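Local coordinates for putative sporulation-specific glycosylase YdhD (PDB 3CZ8), which probably hydrolyses glycosidic bonds of a polysaccharide during sporulation, as a family 18 glycosyl hydrolase whose TIM-barrel catalytic domain makes up this chain, at residues H42-N46 with I85-V89; V100-Y104 with Q136-L141; H186-P192 with Y226-Y232; V115-F119 with F133-L137. The protein carries 1 engineered substitution. All blocks are in the same frame, centred on the assembly; numbering follows the deposited sequence. Where two conformers were deposited one is given.

Contact 1. Residues H42-N46 with I85-V89; sequences HIAPN and IVHQV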
loop_
_atom_site.group_PDB
_atom_site.type_symbol
_atom_site.label_atom_id
_atom_site.label_comp_id
_atom_site.label_asym_id
_atom_site.label_seq_id
_atom_site.Cartn_x
_atom_site.Cartn_y
_atom_site.Cartn_z
ATOM N N HIS A 42 -7.232 -19.006 3.472
ATOM C CA HIS A 42 -6.584 -20.038 2.722
ATOM C C HIS A 42 -7.045 -21.445 3.065
ATOM O O HIS A 42 -7.603 -21.679 4.106
ATOM C CB HIS A 42 -5.061 -19.909 2.775
ATOM C CG HIS A 42 -4.529 -19.662 4.144
ATOM N ND1 HIS A 42 -4.496 -18.417 4.712
ATOM C CD2 HIS A 42 -4.036 -20.507 5.071
ATOM C CE1 HIS A 42 -4.015 -18.502 5.930
ATOM N NE2 HIS A 42 -3.729 -19.762 6.172
ATOM N N ILE A 43 -6.792 -22.373 2.160
ATOM C CA ILE A 43 -7.374 -23.707 2.233
ATOM C C ILE A 43 -6.370 -24.783 2.657
ATOM O O ILE A 43 -5.158 -24.635 2.468
ATOM C CB ILE A 43 -8.072 -24.100 0.894
ATOM C CG1 ILE A 43 -7.050 -24.303 -0.235
ATOM C CG2 ILE A 43 -9.093 -23.039 0.501
ATOM C CD1 ILE A 43 -7.616 -24.952 -1.486
ATOM N N ALA A 44 -6.895 -25.852 3.248
ATOM C CA ALA A 44 -6.114 -27.031 3.597
ATOM C C ALA A 44 -6.377 -28.108 2.536
ATOM O O ALA A 44 -7.378 -28.017 1.821
ATOM C CB ALA A 44 -6.504 -27.514 4.997
ATOM N N PRO A 45 -5.470 -29.107 2.394
ATOM C CA PRO A 45 -5.662 -30.197 1.416
ATOM C C PRO A 45 -6.968 -30.999 1.542
ATOM O O PRO A 45 -7.424 -31.583 0.556
ATOM C CB PRO A 45 -4.467 -31.114 1.685
ATOM C CG PRO A 45 -3.432 -30.218 2.242
ATOM C CD PRO A 45 -4.181 -29.250 3.099
ATOM N N ASN A 46 -7.561 -31.019 2.735
ATOM C CA ASN A 46 -8.830 -31.708 2.949
ATOM C C ASN A 46 -10.049 -30.820 2.677
ATOM O O ASN A 46 -11.197 -31.257 2.814
ATOM C CB ASN A 46 -8.884 -32.334 4.351
ATOM C CG ASN A 46 -8.948 -31.300 5.469
ATOM O OD1 ASN A 46 -8.620 -30.128 5.286
ATOM N ND2 ASN A 46 -9.367 -31.747 6.646
ATOM N N ILE A 85 -1.657 -28.100 -2.976
ATOM C CA ILE A 85 -2.802 -28.034 -2.054
ATOM C C ILE A 85 -4.147 -27.953 -2.790
ATOM O O ILE A 85 -5.088 -28.677 -2.449
ATOM C CB ILE A 85 -2.651 -26.886 -1.006
ATOM C CG1 ILE A 85 -1.628 -27.284 0.064
ATOM C CG2 ILE A 85 -3.991 -26.535 -0.352
ATOM C CD1 ILE A 85 -1.608 -26.395 1.292
ATOM N N VAL A 86 -4.211 -27.098 -3.813
ATOM C CA VAL A 86 -5.403 -26.976 -4.658
ATOM C C VAL A 86 -5.655 -28.253 -5.486
ATOM O O VAL A 86 -6.808 -28.639 -5.685
ATOM C CB VAL A 86 -5.389 -25.664 -5.529
ATOM C CG1 VAL A 86 -4.288 -25.685 -6.583
ATOM C CG2 VAL A 86 -6.751 -25.403 -6.168
ATOM N N HIS A 87 -4.579 -28.922 -5.911
ATOM C CA HIS A 87 -4.661 -30.196 -6.643
ATOM C C HIS A 87 -5.284 -31.314 -5.796
ATOM O O HIS A 87 -6.101 -32.088 -6.291
ATOM C CB HIS A 87 -3.274 -30.613 -7.146
ATOM C CG HIS A 87 -3.271 -31.867 -7.967
ATOM N ND1 HIS A 87 -3.406 -31.856 -9.338
ATOM C CD2 HIS A 87 -3.128 -33.167 -7.614
ATOM C CE1 HIS A 87 -3.363 -33.095 -9.794
ATOM N NE2 HIS A 87 -3.198 -33.911 -8.767
ATOM N N GLN A 88 -4.900 -31.378 -4.524
ATOM C CA GLN A 88 -5.418 -32.374 -3.587
ATOM C C GLN A 88 -6.901 -32.160 -3.294
ATOM O O GLN A 88 -7.630 -33.116 -3.025
ATOM C CB GLN A 88 -4.620 -32.353 -2.279
ATOM C CG GLN A 88 -3.232 -32.987 -2.369
ATOM C CD GLN A 88 -2.433 -32.828 -1.086
ATOM O OE1 GLN A 88 -2.104 -31.714 -0.677
ATOM N NE2 GLN A 88 -2.107 -33.947 -0.451
ATOM N N VAL A 89 -7.332 -30.902 -3.350
ATOM C CA VAL A 89 -8.732 -30.534 -3.159
ATOM C C VAL A 89 -9.560 -30.888 -4.400
ATOM O O VAL A 89 -10.598 -31.550 -4.291
ATOM C CB VAL A 89 -8.875 -29.030 -2.813
ATOM C CG1 VAL A 89 -10.329 -28.589 -2.873
ATOM C CG2 VAL A 89 -8.302 -28.746 -1.435
#

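Contact 2. Residues V100-Y104 with Q136-L141; sequences VNNIY and QLRDRL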
loop_
_atom_site.group_PDB
_atom_site.type_symbol
_atom_site.label_atom_id
_atom_site.label_comp_id
_atom_site.label_asym_id
_atom_site.label_seq_id
_atom_site.Cartn_x
_atom_site.Cartn_y
_atom_site.Cartn_z
ATOM N N VAL A 100 -16.716 -26.423 -0.521
ATOM C CA VAL A 100 -17.965 -25.757 -0.923
ATOM C C VAL A 100 -18.858 -25.434 0.291
ATOM O O VAL A 100 -19.355 -24.307 0.427
ATOM C CB VAL A 100 -18.728 -26.578 -2.015
ATOM C CG1 VAL A 100 -20.190 -26.169 -2.113
ATOM C CG2 VAL A 100 -18.064 -26.408 -3.376
ATOM N N ASN A 101 -19.017 -26.412 1.182
ATOM C CA ASN A 101 -19.792 -26.227 2.411
ATOM C C ASN A 101 -19.151 -25.236 3.379
ATOM O O ASN A 101 -19.849 -24.399 3.957
ATOM C CB ASN A 101 -20.058 -27.569 3.112
ATOM C CG ASN A 101 -21.040 -28.446 2.349
ATOM O OD1 ASN A 101 -22.003 -27.957 1.757
ATOM N ND2 ASN A 101 -20.794 -29.750 2.360
ATOM N N ASN A 102 -17.829 -25.331 3.539
ATOM C CA ASN A 102 -17.071 -24.411 4.397
ATOM C C ASN A 102 -17.106 -22.963 3.932
ATOM O O ASN A 102 -17.193 -22.057 4.759
ATOM C CB ASN A 102 -15.621 -24.862 4.538
ATOM C CG ASN A 102 -15.480 -26.105 5.387
ATOM O OD1 ASN A 102 -16.331 -26.405 6.230
ATOM N ND2 ASN A 102 -14.405 -26.845 5.161
ATOM N N ILE A 103 -17.038 -22.760 2.613
ATOM C CA ILE A 103 -17.134 -21.424 2.012
ATOM C C ILE A 103 -18.519 -20.824 2.269
ATOM O O ILE A 103 -18.635 -19.636 2.593
ATOM C CB ILE A 103 -16.802 -21.435 0.487
ATOM C CG1 ILE A 103 -15.296 -21.572 0.249
ATOM C CG2 ILE A 103 -17.282 -20.164 -0.192
ATOM C CD1 ILE A 103 -14.930 -21.982 -1.173
ATOM N N TYR A 104 -19.559 -21.652 2.140
ATOM C CA TYR A 104 -20.918 -21.233 2.487
ATOM C C TYR A 104 -21.020 -20.881 3.969
ATOM O O TYR A 104 -21.596 -19.850 4.322
ATOM C CB TYR A 104 -21.970 -22.295 2.122
ATOM C CG TYR A 104 -23.383 -21.803 2.364
ATOM C CD1 TYR A 104 -24.036 -22.049 3.577
ATOM C CD2 TYR A 104 -24.056 -21.061 1.395
ATOM C CE1 TYR A 104 -25.321 -21.573 3.812
ATOM C CE2 TYR A 104 -25.344 -20.586 1.619
ATOM C CZ TYR A 104 -25.969 -20.845 2.828
ATOM O OH TYR A 104 -27.246 -20.380 3.053
ATOM N N GLN A 136 -20.182 -26.324 -8.610
ATOM C CA GLN A 136 -20.714 -26.827 -7.351
ATOM C C GLN A 136 -20.816 -25.684 -6.337
ATOM O O GLN A 136 -21.746 -25.633 -5.531
ATOM C CB GLN A 136 -19.843 -27.962 -6.806
ATOM C CG GLN A 136 -20.628 -28.960 -5.954
ATOM C CD GLN A 136 -19.762 -29.796 -5.027
ATOM O OE1 GLN A 136 -20.050 -29.905 -3.836
ATOM N NE2 GLN A 136 -18.701 -30.394 -5.566
ATOM N N LEU A 137 -19.863 -24.760 -6.412
ATOM C CA LEU A 137 -19.859 -23.567 -5.581
ATOM C C LEU A 137 -20.923 -22.551 -5.999
ATOM O O LEU A 137 -21.564 -21.964 -5.113
ATOM C CB LEU A 137 -18.466 -22.928 -5.553
ATOM C CG LEU A 137 -18.233 -21.773 -4.578
ATOM C CD1 LEU A 137 -18.471 -22.192 -3.121
ATOM C CD2 LEU A 137 -16.833 -21.208 -4.763
ATOM N N ARG A 138 -21.102 -22.305 -7.276
ATOM C CA ARG A 138 -22.204 -21.512 -7.721
ATOM C C ARG A 138 -23.566 -21.976 -7.218
ATOM O O ARG A 138 -24.314 -21.193 -6.726
ATOM C CB ARG A 138 -22.175 -21.335 -9.215
ATOM C CG ARG A 138 -23.463 -20.959 -9.816
ATOM C CD ARG A 138 -23.795 -19.527 -9.603
ATOM N NE ARG A 138 -23.446 -18.785 -10.773
ATOM C CZ ARG A 138 -24.197 -17.881 -11.346
ATOM N NH1 ARG A 138 -23.768 -17.268 -12.419
ATOM N NH2 ARG A 138 -25.352 -17.583 -10.848
ATOM N N ASP A 139 -23.856 -23.256 -7.336
ATOM C CA ASP A 139 -25.124 -23.799 -6.940
ATOM C C ASP A 139 -25.409 -23.523 -5.496
ATOM O O ASP A 139 -26.475 -23.093 -5.175
ATOM C CB ASP A 139 -25.170 -25.300 -7.164
ATOM C CG ASP A 139 -25.341 -25.666 -8.586
ATOM O OD1 ASP A 139 -25.196 -26.835 -8.898
ATOM O OD2 ASP A 139 -25.608 -24.808 -9.398
ATOM N N ARG A 140 -24.437 -23.787 -4.649
ATOM C CA ARG A 140 -24.538 -23.553 -3.237
ATOM C C ARG A 140 -24.700 -22.111 -2.849
ATOM O O ARG A 140 -25.478 -21.771 -2.021
ATOM C CB ARG A 140 -23.345 -24.124 -2.536
ATOM C CG ARG A 140 -23.473 -24.174 -1.068
ATOM C CD ARG A 140 -23.922 -25.523 -0.633
ATOM N NE ARG A 140 -23.806 -25.748 0.794
ATOM C CZ ARG A 140 -24.626 -25.254 1.696
ATOM N NH1 ARG A 140 -24.424 -25.520 2.953
ATOM N NH2 ARG A 140 -25.624 -24.487 1.338
ATOM N N LEU A 141 -23.957 -21.260 -3.488
ATOM C CA LEU A 141 -23.930 -19.840 -3.133
ATOM C C LEU A 141 -25.125 -19.055 -3.631
ATOM O O LEU A 141 -25.645 -18.205 -2.907
ATOM C CB LEU A 141 -22.648 -19.157 -3.621
ATOM C CG LEU A 141 -21.345 -19.453 -2.879
ATOM C CD1 LEU A 141 -20.226 -18.766 -3.610
ATOM C CD2 LEU A 141 -21.391 -19.008 -1.423
#

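Contact 3. Residues H186-P192 with Y226-Y232; sequences HHAGSEP and YDWIIPY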
loop_
_atom_site.group_PDB
_atom_site.type_symbol
_atom_site.label_atom_id
_atom_site.label_comp_id
_atom_site.label_asym_id
_atom_site.label_seq_id
_atom_site.Cartn_x
_atom_site.Cartn_y
_atom_site.Cartn_z
ATOM N N HIS A 186 5.372 -8.392 -17.980
ATOM C CA HIS A 186 6.741 -8.348 -17.504
ATOM C C HIS A 186 6.686 -8.143 -16.004
ATOM O O HIS A 186 5.804 -7.440 -15.501
ATOM C CB HIS A 186 7.518 -7.224 -18.177
ATOM C CG HIS A 186 7.546 -7.330 -19.668
ATOM N ND1 HIS A 186 8.535 -8.009 -20.347
ATOM C CD2 HIS A 186 6.699 -6.859 -20.611
ATOM C CE1 HIS A 186 8.301 -7.937 -21.644
ATOM N NE2 HIS A 186 7.194 -7.242 -21.831
ATOM N N HIS A 187 7.626 -8.765 -15.301
ATOM C CA HIS A 187 7.613 -8.821 -13.843
ATOM C C HIS A 187 9.030 -8.974 -13.283
ATOM O O HIS A 187 10.011 -8.839 -14.022
ATOM C CB HIS A 187 6.704 -9.963 -13.360
ATOM C CG HIS A 187 7.070 -11.306 -13.914
ATOM N ND1 HIS A 187 7.826 -12.220 -13.212
ATOM C CD2 HIS A 187 6.785 -11.891 -15.104
ATOM C CE1 HIS A 187 7.996 -13.306 -13.944
ATOM N NE2 HIS A 187 7.375 -13.131 -15.097
ATOM N N ALA A 188 9.122 -9.272 -11.987
ATOM C CA ALA A 188 10.401 -9.343 -11.257
ATOM C C ALA A 188 11.340 -10.451 -11.735
ATOM O O ALA A 188 12.562 -10.325 -11.625
ATOM C CB ALA A 188 10.153 -9.464 -9.746
ATOM N N GLY A 189 10.761 -11.530 -12.256
ATOM C CA GLY A 189 11.534 -12.654 -12.769
ATOM C C GLY A 189 11.642 -12.674 -14.283
ATOM O O GLY A 189 11.882 -13.730 -14.872
ATOM N N SER A 190 11.468 -11.515 -14.917
ATOM C CA SER A 190 11.588 -11.418 -16.374
ATOM C C SER A 190 12.485 -10.261 -16.840
ATOM O O SER A 190 13.011 -9.497 -16.028
ATOM C CB SER A 190 10.204 -11.316 -17.024
ATOM O OG SER A 190 9.711 -9.986 -17.007
ATOM N N GLU A 191 12.654 -10.173 -18.157
ATOM C CA GLU A 191 13.283 -9.049 -18.850
ATOM C C GLU A 191 12.394 -7.801 -18.694
ATOM O O GLU A 191 11.164 -7.928 -18.648
ATOM C CB GLU A 191 13.437 -9.429 -20.333
ATOM C CG GLU A 191 14.123 -8.423 -21.262
ATOM C CD GLU A 191 15.629 -8.613 -21.351
ATOM O OE1 GLU A 191 16.081 -9.760 -21.569
ATOM O OE2 GLU A 191 16.359 -7.607 -21.221
ATOM N N PRO A 192 13.010 -6.603 -18.562
ATOM C CA PRO A 192 12.270 -5.332 -18.535
ATOM C C PRO A 192 11.301 -5.091 -19.687
ATOM O O PRO A 192 11.604 -5.409 -20.836
ATOM C CB PRO A 192 13.383 -4.271 -18.542
ATOM C CG PRO A 192 14.636 -5.013 -18.916
ATOM C CD PRO A 192 14.452 -6.370 -18.353
ATOM N N TYR A 226 7.895 -2.123 -11.865
ATOM C CA TYR A 226 9.172 -2.789 -11.577
ATOM C C TYR A 226 10.396 -1.975 -11.951
ATOM O O TYR A 226 10.373 -1.216 -12.916
ATOM C CB TYR A 226 9.252 -4.202 -12.195
ATOM C CG TYR A 226 8.174 -5.152 -11.719
ATOM C CD1 TYR A 226 8.332 -5.897 -10.553
ATOM C CD2 TYR A 226 6.987 -5.294 -12.434
ATOM C CE1 TYR A 226 7.328 -6.755 -10.114
ATOM C CE2 TYR A 226 5.981 -6.140 -12.005
ATOM C CZ TYR A 226 6.155 -6.870 -10.851
ATOM O OH TYR A 226 5.149 -7.708 -10.443
ATOM N N ASP A 227 11.458 -2.164 -11.174
ATOM C CA ASP A 227 12.746 -1.513 -11.386
ATOM C C ASP A 227 13.787 -2.591 -11.678
ATOM O O ASP A 227 14.201 -3.313 -10.776
ATOM C CB ASP A 227 13.132 -0.740 -10.118
ATOM C CG ASP A 227 14.268 0.252 -10.338
ATOM O OD1 ASP A 227 14.320 1.244 -9.582
ATOM O OD2 ASP A 227 15.100 0.064 -11.251
ATOM N N TRP A 228 14.199 -2.688 -12.941
ATOM C CA TRP A 228 15.171 -3.694 -13.391
ATOM C C TRP A 228 16.546 -3.067 -13.619
ATOM O O TRP A 228 16.640 -1.963 -14.144
ATOM C CB TRP A 228 14.752 -4.265 -14.747
ATOM C CG TRP A 228 13.534 -5.140 -14.807
ATOM C CD1 TRP A 228 13.497 -6.500 -14.662
ATOM C CD2 TRP A 228 12.194 -4.734 -15.115
ATOM N NE1 TRP A 228 12.216 -6.960 -14.828
ATOM C CE2 TRP A 228 11.394 -5.901 -15.113
ATOM C CE3 TRP A 228 11.588 -3.498 -15.387
ATOM C CZ2 TRP A 228 10.017 -5.870 -15.371
ATOM C CZ3 TRP A 228 10.220 -3.468 -15.651
ATOM C CH2 TRP A 228 9.449 -4.650 -15.638
ATOM N N ILE A 229 17.612 -3.784 -13.261
ATOM C CA ILE A 229 18.960 -3.398 -13.698
ATOM C C ILE A 229 19.193 -3.899 -15.134
ATOM O O ILE A 229 19.202 -5.112 -15.379
ATOM C CB ILE A 229 20.080 -3.909 -12.732
ATOM C CG1 ILE A 229 20.084 -3.118 -11.423
ATOM C CG2 ILE A 229 21.465 -3.771 -13.368
ATOM C CD1 ILE A 229 19.563 -3.878 -10.224
ATOM N N ILE A 230 19.354 -2.968 -16.080
ATOM C CA ILE A 230 19.704 -3.344 -17.460
ATOM C C ILE A 230 21.204 -3.672 -17.580
ATOM O O ILE A 230 21.955 -3.458 -16.626
ATOM C CB ILE A 230 19.105 -2.426 -18.568
ATOM C CG1 ILE A 230 19.333 -0.945 -18.274
ATOM C CG2 ILE A 230 17.629 -2.748 -18.761
ATOM C CD1 ILE A 230 18.913 -0.035 -19.424
ATOM N N PRO A 231 21.677 -4.071 -18.771
ATOM C CA PRO A 231 22.123 -5.416 -19.019
ATOM C C PRO A 231 21.563 -6.432 -18.005
ATOM O O PRO A 231 22.147 -6.673 -16.941
ATOM C CB PRO A 231 23.645 -5.239 -19.050
ATOM C CG PRO A 231 23.778 -3.720 -19.677
ATOM C CD PRO A 231 22.300 -3.208 -19.782
ATOM N N TYR A 232 20.399 -6.982 -18.364
ATOM C CA TYR A 232 19.644 -7.926 -17.539
ATOM C C TYR A 232 20.410 -9.225 -17.283
ATOM O O TYR A 232 20.987 -9.817 -18.199
ATOM C CB TYR A 232 18.269 -8.219 -18.164
ATOM C CG TYR A 232 17.501 -9.343 -17.488
ATOM C CD1 TYR A 232 16.986 -9.185 -16.200
ATOM C CD2 TYR A 232 17.297 -10.564 -18.133
ATOM C CE1 TYR A 232 16.288 -10.212 -15.572
ATOM C CE2 TYR A 232 16.600 -11.599 -17.511
ATOM C CZ TYR A 232 16.098 -11.414 -16.233
ATOM O OH TYR A 232 15.407 -12.429 -15.608
HETATM O O HOH W 1 6.892 -10.140 -9.834
#

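Contact 4. Residues V115-F119 with F133-L137; sequences VTIDF and FLRQL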
loop_
_atom_site.group_PDB
_atom_site.type_symbol
_atom_site.label_atom_id
_atom_site.label_comp_id
_atom_site.label_asym_id
_atom_site.label_seq_id
_atom_site.Cartn_x
_atom_site.Cartn_y
_atom_site.Cartn_z
ATOM N N VAL A 115 -18.111 -14.329 -2.534
ATOM C CA VAL A 115 -16.682 -14.642 -2.520
ATOM C C VAL A 115 -15.923 -14.198 -3.760
ATOM O O VAL A 115 -16.506 -13.845 -4.791
ATOM C CB VAL A 115 -16.374 -16.155 -2.308
ATOM C CG1 VAL A 115 -16.761 -16.606 -0.921
ATOM C CG2 VAL A 115 -17.032 -17.005 -3.371
ATOM N N THR A 116 -14.603 -14.228 -3.623
ATOM C CA THR A 116 -13.679 -14.111 -4.737
ATOM C C THR A 116 -12.744 -15.296 -4.628
ATOM O O THR A 116 -11.987 -15.414 -3.667
ATOM C CB THR A 116 -12.900 -12.785 -4.717
ATOM O OG1 THR A 116 -13.831 -11.703 -4.793
ATOM C CG2 THR A 116 -11.942 -12.696 -5.905
ATOM N N ILE A 117 -12.839 -16.210 -5.585
ATOM C CA ILE A 117 -11.917 -17.331 -5.623
ATOM C C ILE A 117 -10.629 -16.810 -6.252
ATOM O O ILE A 117 -10.634 -16.291 -7.371
ATOM C CB ILE A 117 -12.492 -18.546 -6.408
ATOM C CG1 ILE A 117 -13.693 -19.166 -5.672
ATOM C CG2 ILE A 117 -11.419 -19.589 -6.641
ATOM C CD1 ILE A 117 -13.358 -19.783 -4.289
ATOM N N ASP A 118 -9.539 -16.906 -5.500
ATOM C CA ASP A 118 -8.227 -16.524 -5.993
ATOM C C ASP A 118 -7.326 -17.751 -5.883
ATOM O O ASP A 118 -6.444 -17.823 -5.032
ATOM C CB ASP A 118 -7.685 -15.319 -5.208
ATOM C CG ASP A 118 -6.322 -14.837 -5.705
ATOM O OD1 ASP A 118 -5.982 -15.075 -6.881
ATOM O OD2 ASP A 118 -5.588 -14.213 -4.910
ATOM N N PHE A 119 -7.585 -18.732 -6.742
ATOM C CA PHE A 119 -6.733 -19.905 -6.810
ATOM C C PHE A 119 -5.726 -19.687 -7.923
ATOM O O PHE A 119 -6.091 -19.539 -9.091
ATOM C CB PHE A 119 -7.522 -21.210 -7.041
ATOM C CG PHE A 119 -8.391 -21.633 -5.876
ATOM C CD1 PHE A 119 -8.317 -20.994 -4.637
ATOM C CD2 PHE A 119 -9.272 -22.705 -6.019
ATOM C CE1 PHE A 119 -9.117 -21.394 -3.571
ATOM C CE2 PHE A 119 -10.073 -23.124 -4.952
ATOM C CZ PHE A 119 -9.995 -22.466 -3.727
ATOM N N PHE A 133 -15.761 -27.690 -9.738
ATOM C CA PHE A 133 -15.762 -27.156 -8.373
ATOM C C PHE A 133 -16.507 -25.822 -8.296
ATOM O O PHE A 133 -17.269 -25.582 -7.358
ATOM C CB PHE A 133 -14.328 -27.007 -7.846
ATOM C CG PHE A 133 -14.201 -26.064 -6.683
ATOM C CD1 PHE A 133 -14.610 -26.448 -5.411
ATOM C CD2 PHE A 133 -13.691 -24.780 -6.863
ATOM C CE1 PHE A 133 -14.516 -25.566 -4.339
ATOM C CE2 PHE A 133 -13.592 -23.896 -5.794
ATOM C CZ PHE A 133 -14.005 -24.288 -4.536
ATOM N N LEU A 134 -16.272 -24.964 -9.287
ATOM C CA LEU A 134 -16.887 -23.647 -9.356
ATOM C C LEU A 134 -18.381 -23.711 -9.669
ATOM O O LEU A 134 -19.143 -22.857 -9.205
ATOM C CB LEU A 134 -16.167 -22.761 -10.374
ATOM C CG LEU A 134 -14.735 -22.329 -10.035
ATOM C CD1 LEU A 134 -14.116 -21.742 -11.257
ATOM C CD2 LEU A 134 -14.656 -21.346 -8.869
ATOM N N ARG A 135 -18.784 -24.717 -10.447
ATOM C CA ARG A 135 -20.201 -25.020 -10.666
ATOM C C ARG A 135 -20.871 -25.478 -9.372
ATOM O O ARG A 135 -21.990 -25.065 -9.070
ATOM C CB ARG A 135 -20.391 -26.070 -11.775
ATOM C CG ARG A 135 -21.828 -26.607 -11.902
ATOM C CD ARG A 135 -22.076 -27.339 -13.208
ATOM N NE ARG A 135 -22.482 -26.427 -14.278
ATOM C CZ ARG A 135 -21.746 -26.140 -15.348
ATOM N NH1 ARG A 135 -22.208 -25.292 -16.260
ATOM N NH2 ARG A 135 -20.549 -26.696 -15.511
ATOM N N GLN A 136 -20.182 -26.324 -8.610
ATOM C CA GLN A 136 -20.714 -26.827 -7.351
ATOM C C GLN A 136 -20.816 -25.684 -6.337
ATOM O O GLN A 136 -21.746 -25.633 -5.531
ATOM C CB GLN A 136 -19.843 -27.962 -6.806
ATOM C CG GLN A 136 -20.628 -28.960 -5.954
ATOM C CD GLN A 136 -19.762 -29.796 -5.027
ATOM O OE1 GLN A 136 -20.050 -29.905 -3.836
ATOM N NE2 GLN A 136 -18.701 -30.394 -5.566
ATOM N N LEU A 137 -19.863 -24.760 -6.412
ATOM C CA LEU A 137 -19.859 -23.567 -5.581
ATOM C C LEU A 137 -20.923 -22.551 -5.999
ATOM O O LEU A 137 -21.564 -21.964 -5.113
ATOM C CB LEU A 137 -18.466 -22.928 -5.553
ATOM C CG LEU A 137 -18.233 -21.773 -4.578
ATOM C CD1 LEU A 137 -18.471 -22.192 -3.121
ATOM C CD2 LEU A 137 -16.833 -21.208 -4.763
#

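Contact 1. Residues H42-N46 with I85-V89
Segment 42-46 leaves the end of strand 35-42 and lies across helix residues 85-89. The contact is almost wholly apolar, and no hydrogen bond joins the two segments. Ile-43 points its side chain at the helix. Its CG1 sits 3.8 Å from Ile-85 CG2, and its CD1 sits 3.9 Å from Val-89 CG2. Ile-85 and Val-89 are one helical turn apart, so Ile-43 meets both. Pro-45 packs on Ile-85, with its CG 4.1 Å from Ile-85 CG1. The two backbones come nearest here, with Pro-45 CA and Ile-85 CA 5.0 Å apart.

A second group of contacts uses the loop backbone. Ala-44 O lies 3.5 Å from Val-89 CG2, and Pro-45 O lies 3.6 Å from the same methyl. Ile-43 O is 3.6 Å from Ile-85 CG2. These are van der Waals contacts of carbonyl oxygens on methyl groups. At the solvent-facing edge, Gln-88 OE1 comes within 3.4 Å of Pro-45 CB.

Leu-99 of helix 93-110 touches both Ile-43 and Val-89. Phe-119 touches Ile-43 and Val-86, and the side chain of Val-86 lies about 8 Å from that of Glu-120, the predicted proton donor. The contact joins a loop at the C-terminal end of a barrel strand to a short helix, 83-90, in the connection that follows strand 68-77, as in a TIM barrel, where such loops surround the active site.

Contact 2. Residues V100-Y104 with Q136-L141
Val-100, Ile-103, Leu-137 and Leu-141 form the apolar centre. Val-100 CG2 lies 4.1 Å from Leu-137 CB, and Val-100 CG1 lies 3.8 Å from Arg-140 CB. Ile-103 CG2 touches Leu-137 CD1 at 3.8 Å and Leu-141 CD2 at 4.4 Å. Beneath this layer, Ile-103 and Leu-137 both reach Ile-117 of strand 114-118. Farther out, Tyr-104 CD2 meets Leu-141 CD2 at 4.4 Å.

Arg-140 forms the polar edge. Its aliphatic part covers Val-100, and its guanidinium lies flat over the Tyr-104 ring. This is a cation-pi stack: Arg-140 CZ is 4.0 Å from the centroid of the Tyr-104 ring, and the planes are at 21°. Arg-140 NE also donates a hydrogen bond to Asn-101 OD1 at 3.0 Å.

The segment axes approach to 9.8 Å and cross at -36°, with both helices running in the same general direction. Such pairing of successive helices outside the parallel strands is characteristic of a TIM barrel.

Contact 3. Residues H186-P192 with Y226-Y232
This is a surface contact where a TIM-barrel loop meets aromatic side chains of an inner strand of the small antiparallel sheet, itself consistent with the insertion domain of many family 18 hydrolases. Segment 186-192 belongs to the loop after barrel strand 177-181. Segment 226-232 begins on strand 225-229 of the sheet and runs on into a loop.

Three aromatic residues hold the loop by CH-pi contacts. His-187 CA lies 3.8 Å from the centroid of the Tyr-226 ring. Pro-192 CA lies 3.5 Å from the centroid of the Trp-228 six-membered ring. Glu-191 CA lies 4.2 Å from the centroid of the Tyr-232 ring. Pro-192 also packs its CG on Ile-230 CG2 at 3.8 Å.

The loop is shaped by a type I turn from His-187 to Ser-190. His-187 N donates to Ser-190 OG at 3.0 Å, and His-186 ND1 donates to Glu-191 O at 3.1 Å. Across the segments, Trp-228 NE1 makes a weak hydrogen bond to His-187 O at 3.0 Å. Tyr-226 OH is hydrogen-bonded to Asp-184, earlier in the same loop. A water links the segments as well, accepting from Ala-188 N at 3.2 Å and donating to Tyr-226 OH at 3.1 Å.

Contact 4. Residues V115-F119 with F133-L137
Ile-117 is the central bump of the strand. It fits among three side chains of the helix, Phe-133, Leu-134 and Leu-137. Its CD1 lies 3.8 Å from Leu-137 CD2 and 4.4 Å from Phe-133 CE2, at the edge of that ring. Its CG1 lies 4.0 Å from Leu-134 CD2. Ile-117 CG1 and CD1 thus settle in the hollow between Leu-134 CD2 and Leu-137 CD2.

The strand and helix segments run nearly antiparallel, at 170°, with axes 11.9 Å apart. They are the first two elements of the beta-alpha-beta unit 114-118, 127-143, 147-153. The helix covers the outer face of the TIM-barrel strand, and side chains alone fill the gap.

At one end, Val-115 CG2 meets Leu-137 CD2 at a looser 4.4 Å. At the other end, Phe-119 CE2 touches Phe-133 CE2 at 3.7 Å. These rings are near parallel, with planes at 21°, but slid apart. Their centroids are 5.9 Å apart and they barely overlap. Thr-116 and Asp-118 make no contact with the helix segment. The side chain of Phe-119 is about 6 Å from that of Glu-120, the predicted proton donor and the next residue in the chain.

Contacts 1, 2 and 4 lie on one side of the chain's centre. Contact 3 lies on the far side from contacts 2 and 4, with centres 41 and 33 Å away. Contacts 2 and 4 are closest, with centres 8 Å apart. They share Gln-136 and Leu-137 on helix 127-143, and Ile-103 packs on Val-115 and Ile-117. Contacts 1 and 4 meet where Val-86 and Ile-43 touch Phe-119. Along the chain, contact 1 comes first, then 2 and 4 end on the same helix, and contact 3 follows. Contact 4 thus links the helix layer to a loop at the strands' C-terminal ends; contacts 1 and 2 do not touch. Contact 3 ties a barrel loop to the antiparallel sheet.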